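Local coordinates for protein zinc transport transcriptional regulator (Lactococcus lactis subsp. lactis, PDB 5YHY) that binds zinc ions and, as a winged helix-turn-helix regulator of the MarR family, probably binds DNA to control transcription of zinc transport genes, at residues Lys73-Glu77 with Gln78-Lys82; Trp95-Glu99 with Lys100-Val104. The protein carries 1 engineered substitution. One frame throughout, in Å; residues are numbered along the deposited sequence.

Contact 1: Lys73-Glu77 with Gln78-Lys82; sequences KKLQE and QELIK
Leu75 and Leu80 meet by their methyl ends, CD2 of Leu75 lying 3.8 Å from CD1 of Leu80, with the two side chains crossing at about a right angle. The other half of this apolar contact is Ile81, whose CD1 comes to 3.6 Å from CB of Leu75. With chi1 at 61°, CG1 of Ile81 stands between its own backbone N and carbonyl carbon, and the extended chi2 carries CD1 back over the last helical turn.

These side chains are brought together by the backbone. Leu80 N donates to Leu75 O over 2.9 Å in a nearly straight bond, 165° at the hydrogen. Glu79 N reaches Gln76 O at 2.9 Å, but from above the carbonyl plane, and Gln78 N still bonds Lys74 O in the helical manner.

On the outer face, Lys74 and Gln78 run side by side. A water ties them to Glu77: it accepts from Lys74 NZ at 2.9 Å and from Gln78 NE2, and donates to Glu77 OE1 at 2.6 Å. The other carboxylate oxygen, Glu77 OE2, takes a salt bridge from Lys73 NZ at 2.7 Å, on its syn side but tilted out of the carboxylate plane, so both oxygens of this group are held.

Further out, Leu75 packs on Ile43, and Ile81 on Leu44 and Leu47, of helix 38-49. Glu79, with its positive phi of 58°, is the C-prime residue of a Schellman motif, which here ends helix 65-77 and turns the chain into the first strand of the wing in a winged helix-turn-helix fold.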
loop_
_atom_site.group_PDB
_atom_site.type_symbol
_atom_site.label_atom_id
_atom_site.label_comp_id
_atom_site.label_asym_id
_atom_site.label_seq_id
_atom_site.Cartn_x
_atom_site.Cartn_y
_atom_site.Cartn_z
ATOM N N LYS A 73 20.143 18.853 6.032
ATOM C CA LYS A 73 21.070 18.565 7.118
ATOM C C LYS A 73 21.561 17.130 6.989
ATOM O O LYS A 73 22.754 16.861 7.074
ATOM C CB LYS A 73 20.402 18.775 8.474
ATOM C CG LYS A 73 21.318 18.506 9.663
ATOM C CD LYS A 73 20.646 18.913 10.968
ATOM C CE LYS A 73 21.508 18.559 12.173
ATOM N NZ LYS A 73 21.529 17.091 12.418
ATOM N N LYS A 74 20.630 16.208 6.776
ATOM C CA LYS A 74 20.982 14.799 6.641
ATOM C C LYS A 74 21.820 14.523 5.396
ATOM O O LYS A 74 22.791 13.770 5.452
ATOM C CB LYS A 74 19.729 13.926 6.629
ATOM C CG LYS A 74 20.033 12.433 6.569
ATOM C CD LYS A 74 20.802 11.985 7.805
ATOM C CE LYS A 74 20.911 10.469 7.871
ATOM N NZ LYS A 74 21.499 10.009 9.158
ATOM N N LEU A 75 21.448 15.120 4.265
ATOM C CA LEU A 75 22.212 14.927 3.040
ATOM C C LEU A 75 23.639 15.454 3.168
ATOM O O LEU A 75 24.590 14.847 2.662
ATOM C CB LEU A 75 21.521 15.602 1.857
ATOM C CG LEU A 75 20.232 14.917 1.412
ATOM C CD1 LEU A 75 19.522 15.813 0.409
ATOM C CD2 LEU A 75 20.547 13.553 0.801
ATOM N N GLN A 76 23.783 16.587 3.839
ATOM C CA GLN A 76 25.099 17.183 4.021
ATOM C C GLN A 76 25.956 16.316 4.944
ATOM O O GLN A 76 27.147 16.114 4.689
ATOM C CB GLN A 76 24.952 18.602 4.567
ATOM C CG GLN A 76 26.262 19.345 4.767
ATOM C CD GLN A 76 26.016 20.739 5.290
ATOM O OE1 GLN A 76 25.206 20.927 6.199
ATOM N NE2 GLN A 76 26.690 21.731 4.706
ATOM N N GLU A 77 25.345 15.794 6.002
ATOM C CA GLU A 77 26.029 14.874 6.921
ATOM C C GLU A 77 26.557 13.641 6.195
ATOM O O GLU A 77 27.659 13.156 6.486
ATOM C CB GLU A 77 25.096 14.458 8.061
ATOM C CG GLU A 77 24.762 15.598 9.008
ATOM C CD GLU A 77 23.690 15.249 10.030
ATOM O OE1 GLU A 77 22.944 14.261 9.828
ATOM O OE2 GLU A 77 23.588 15.979 11.039
ATOM N N GLN A 78 25.768 13.135 5.250
ATOM C CA GLN A 78 26.162 11.987 4.438
ATOM C C GLN A 78 27.072 12.380 3.272
ATOM O O GLN A 78 27.401 11.550 2.422
ATOM C CB GLN A 78 24.914 11.261 3.916
ATOM C CG GLN A 78 24.025 10.700 5.016
ATOM C CD GLN A 78 24.717 9.619 5.825
ATOM O OE1 GLN A 78 25.311 8.695 5.264
ATOM N NE2 GLN A 78 24.656 9.733 7.148
ATOM N N GLU A 79 27.460 13.650 3.231
ATOM C CA GLU A 79 28.367 14.163 2.208
ATOM C C GLU A 79 27.848 13.947 0.788
ATOM O O GLU A 79 28.613 13.682 -0.144
ATOM C CB GLU A 79 29.777 13.585 2.404
ATOM C CG GLU A 79 30.366 13.986 3.745
ATOM C CD GLU A 79 31.721 13.368 4.018
ATOM O OE1 GLU A 79 32.014 12.299 3.452
ATOM O OE2 GLU A 79 32.487 13.959 4.804
ATOM N N LEU A 80 26.533 14.089 0.648
ATOM C CA LEU A 80 25.843 13.922 -0.623
ATOM C C LEU A 80 25.591 15.262 -1.309
ATOM O O LEU A 80 25.356 15.318 -2.520
ATOM C CB LEU A 80 24.523 13.173 -0.411
ATOM C CG LEU A 80 24.678 11.680 -0.110
ATOM C CD1 LEU A 80 23.389 11.081 0.428
ATOM C CD2 LEU A 80 25.139 10.958 -1.371
ATOM N N ILE A 81 25.639 16.344 -0.533
ATOM C CA ILE A 81 25.497 17.685 -1.096
ATOM C C ILE A 81 26.514 18.589 -0.432
ATOM O O ILE A 81 27.064 18.241 0.617
ATOM C CB ILE A 81 24.093 18.282 -0.866
ATOM C CG1 ILE A 81 23.807 18.414 0.635
ATOM C CG2 ILE A 81 23.026 17.427 -1.563
ATOM C CD1 ILE A 81 22.424 18.973 0.958
ATOM N N LYS A 82 26.741 19.745 -1.043
ATOM C CA LYS A 82 27.681 20.734 -0.523
ATOM C C LYS A 82 27.151 22.142 -0.777
ATOM O O LYS A 82 26.552 22.425 -1.825
ATOM C CB LYS A 82 29.063 20.547 -1.162
ATOM C CG LYS A 82 29.062 20.610 -2.692
ATOM C CD LYS A 82 30.449 20.280 -3.250
ATOM C CE LYS A 82 30.429 20.183 -4.772
ATOM N NZ LYS A 82 30.038 21.460 -5.426
HETATM O O HOH W 1 23.750 11.769 9.456
#

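Contact 2: Trp95-Glu99 with Lys100-Val104; sequences WSLTE and KAVPV
A methyl of Leu97, CD2, rests 3.9 Å from CB of Ala101 and makes the main apolar touch of this turn. CD1, the other methyl of Leu97, meets Val102 more loosely, 4.5 Å from its CG2, while the side chain as a whole also packs against Leu44, Leu47 and Ala48 of helix 38-49. Set apart from these apolar pairs is a van der Waals contact of Glu99. Bent at chi2 (-55°), its chain folds back so that the carboxylate lies against the CG2 methyl of Val102, with OE1 and OE2 about equally near, OE1 at 3.9 Å.

The backbone hydrogen bonds are short-range ones that wind the chain up. Ala101 N donates to Thr98 O at 2.9 Å, and Val102 N to Glu99 O at 3.2 Å, each coming from above the carbonyl plane; Val102 N also makes a weak bond to Thr98 O. The two stronger bonds close successive turns from residue i+3 back to i, as in a 3-10 helix, at the passage from strand 93-97, the second strand of the wing, into the long helix 102-123. In this winged helix-turn-helix protein that helix carries His108 and His112, ligands of the bound zinc. Pro103 has no N-H to offer Glu99 O; its CD rests 3.4 Å from that oxygen, which instead accepts from Val102 N.

Polar side chains face the neighbouring turn. Thr98 and Lys100 point the same way, OG1 of Thr98 lying 3.6 Å from CB of Lys100. Thr98 OG1 is hydrogen-bonded to the backbone oxygen of Glu79, and the fully extended Lys100 carries its NZ to the backbone oxygen of Gln78.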
loop_
_atom_site.group_PDB
_atom_site.type_symbol
_atom_site.label_atom_id
_atom_site.label_comp_id
_atom_site.label_asym_id
_atom_site.label_seq_id
_atom_site.Cartn_x
_atom_site.Cartn_y
_atom_site.Cartn_z
ATOM N N TRP A 95 23.025 24.993 -3.011
ATOM C CA TRP A 95 23.362 23.592 -2.798
ATOM C C TRP A 95 23.617 22.885 -4.103
ATOM O O TRP A 95 22.896 23.098 -5.085
ATOM C CB TRP A 95 22.231 22.884 -2.050
ATOM C CG TRP A 95 22.032 23.453 -0.689
ATOM C CD1 TRP A 95 21.148 24.421 -0.328
ATOM C CD2 TRP A 95 22.767 23.118 0.495
ATOM N NE1 TRP A 95 21.268 24.696 1.014
ATOM C CE2 TRP A 95 22.253 23.905 1.543
ATOM C CE3 TRP A 95 23.799 22.215 0.772
ATOM C CZ2 TRP A 95 22.745 23.829 2.847
ATOM C CZ3 TRP A 95 24.276 22.134 2.062
ATOM C CH2 TRP A 95 23.751 22.934 3.084
ATOM N N SER A 96 24.644 22.040 -4.109
ATOM C CA SER A 96 24.942 21.202 -5.264
ATOM C C SER A 96 25.269 19.773 -4.849
ATOM O O SER A 96 25.581 19.504 -3.686
ATOM C CB SER A 96 26.092 21.805 -6.071
ATOM O OG SER A 96 27.240 21.934 -5.264
ATOM N N LEU A 97 25.192 18.850 -5.805
ATOM C CA LEU A 97 25.558 17.467 -5.554
ATOM C C LEU A 97 27.065 17.336 -5.380
ATOM O O LEU A 97 27.832 18.072 -5.996
ATOM C CB LEU A 97 25.156 16.585 -6.734
ATOM C CG LEU A 97 23.671 16.497 -7.063
ATOM C CD1 LEU A 97 23.488 15.444 -8.144
ATOM C CD2 LEU A 97 22.894 16.128 -5.814
ATOM N N THR A 98 27.466 16.392 -4.544
ATOM C CA THR A 98 28.846 15.910 -4.546
ATOM C C THR A 98 28.936 14.789 -5.578
ATOM O O THR A 98 27.915 14.257 -6.018
ATOM C CB THR A 98 29.267 15.371 -3.174
ATOM O OG1 THR A 98 28.485 14.217 -2.839
ATOM C CG2 THR A 98 29.107 16.448 -2.093
ATOM N N GLU A 99 30.151 14.420 -5.975
ATOM C CA GLU A 99 30.296 13.321 -6.931
ATOM C C GLU A 99 29.653 12.035 -6.413
ATOM O O GLU A 99 29.088 11.258 -7.186
ATOM C CB GLU A 99 31.771 13.085 -7.279
ATOM C CG GLU A 99 32.188 13.654 -8.632
ATOM C CD GLU A 99 31.318 13.158 -9.787
ATOM O OE1 GLU A 99 30.892 11.979 -9.773
ATOM O OE2 GLU A 99 31.053 13.956 -10.712
ATOM N N LYS A 100 29.731 11.814 -5.105
ATOM C CA LYS A 100 29.118 10.651 -4.471
ATOM C C LYS A 100 27.627 10.547 -4.826
ATOM O O LYS A 100 27.087 9.452 -4.995
ATOM C CB LYS A 100 29.294 10.750 -2.953
ATOM C CG LYS A 100 28.668 9.630 -2.131
ATOM C CD LYS A 100 28.926 9.860 -0.642
ATOM C CE LYS A 100 28.159 8.888 0.235
ATOM N NZ LYS A 100 28.532 9.018 1.683
ATOM N N ALA A 101 26.975 11.700 -4.950
ATOM C CA ALA A 101 25.524 11.746 -5.120
ATOM C C ALA A 101 25.058 11.585 -6.559
ATOM O O ALA A 101 23.893 11.262 -6.805
ATOM C CB ALA A 101 24.969 13.048 -4.549
ATOM N N VAL A 102 25.957 11.828 -7.503
ATOM C CA VAL A 102 25.608 11.798 -8.917
ATOM C C VAL A 102 24.914 10.488 -9.321
ATOM O O VAL A 102 23.838 10.520 -9.906
ATOM C CB VAL A 102 26.841 12.091 -9.796
ATOM C CG1 VAL A 102 26.529 11.844 -11.263
ATOM C CG2 VAL A 102 27.296 13.525 -9.574
ATOM N N PRO A 103 25.516 9.331 -9.002
ATOM C CA PRO A 103 24.825 8.098 -9.400
ATOM C C PRO A 103 23.550 7.832 -8.593
ATOM O O PRO A 103 22.641 7.166 -9.100
ATOM C CB PRO A 103 25.866 7.005 -9.127
ATOM C CG PRO A 103 26.771 7.596 -8.073
ATOM C CD PRO A 103 26.845 9.060 -8.419
ATOM N N VAL A 104 23.493 8.342 -7.363
ATOM C CA VAL A 104 22.346 8.152 -6.484
ATOM C C VAL A 104 21.147 8.860 -7.096
ATOM O O VAL A 104 20.060 8.287 -7.197
ATOM C CB VAL A 104 22.618 8.709 -5.059
ATOM C CG1 VAL A 104 21.375 8.610 -4.175
ATOM C CG2 VAL A 104 23.798 7.981 -4.411
#

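Overall arrangement
Contact 1 and contact 2 follow one another along the chain, with centres about 9 Å apart, and mark the way into and out of the two-stranded wing. Contact 1 leads from helix 65-77 into strand 81-85; contact 2 leads from its antiparallel neighbour, strand 93-97, into helix 102-123. The two turns touch directly. Lys82 NZ lies 2.8 Å from Ser96 OG in a probable hydrogen bond, and CB of Ala101 packs 3.1 Å from Leu80 O. Backbone bonds join Leu80 with Thr98 and Lys82 with Ser96, and both contacts lean on helix 38-49. The base of the wing is thus tied to the helix that carries zinc-binding histidines.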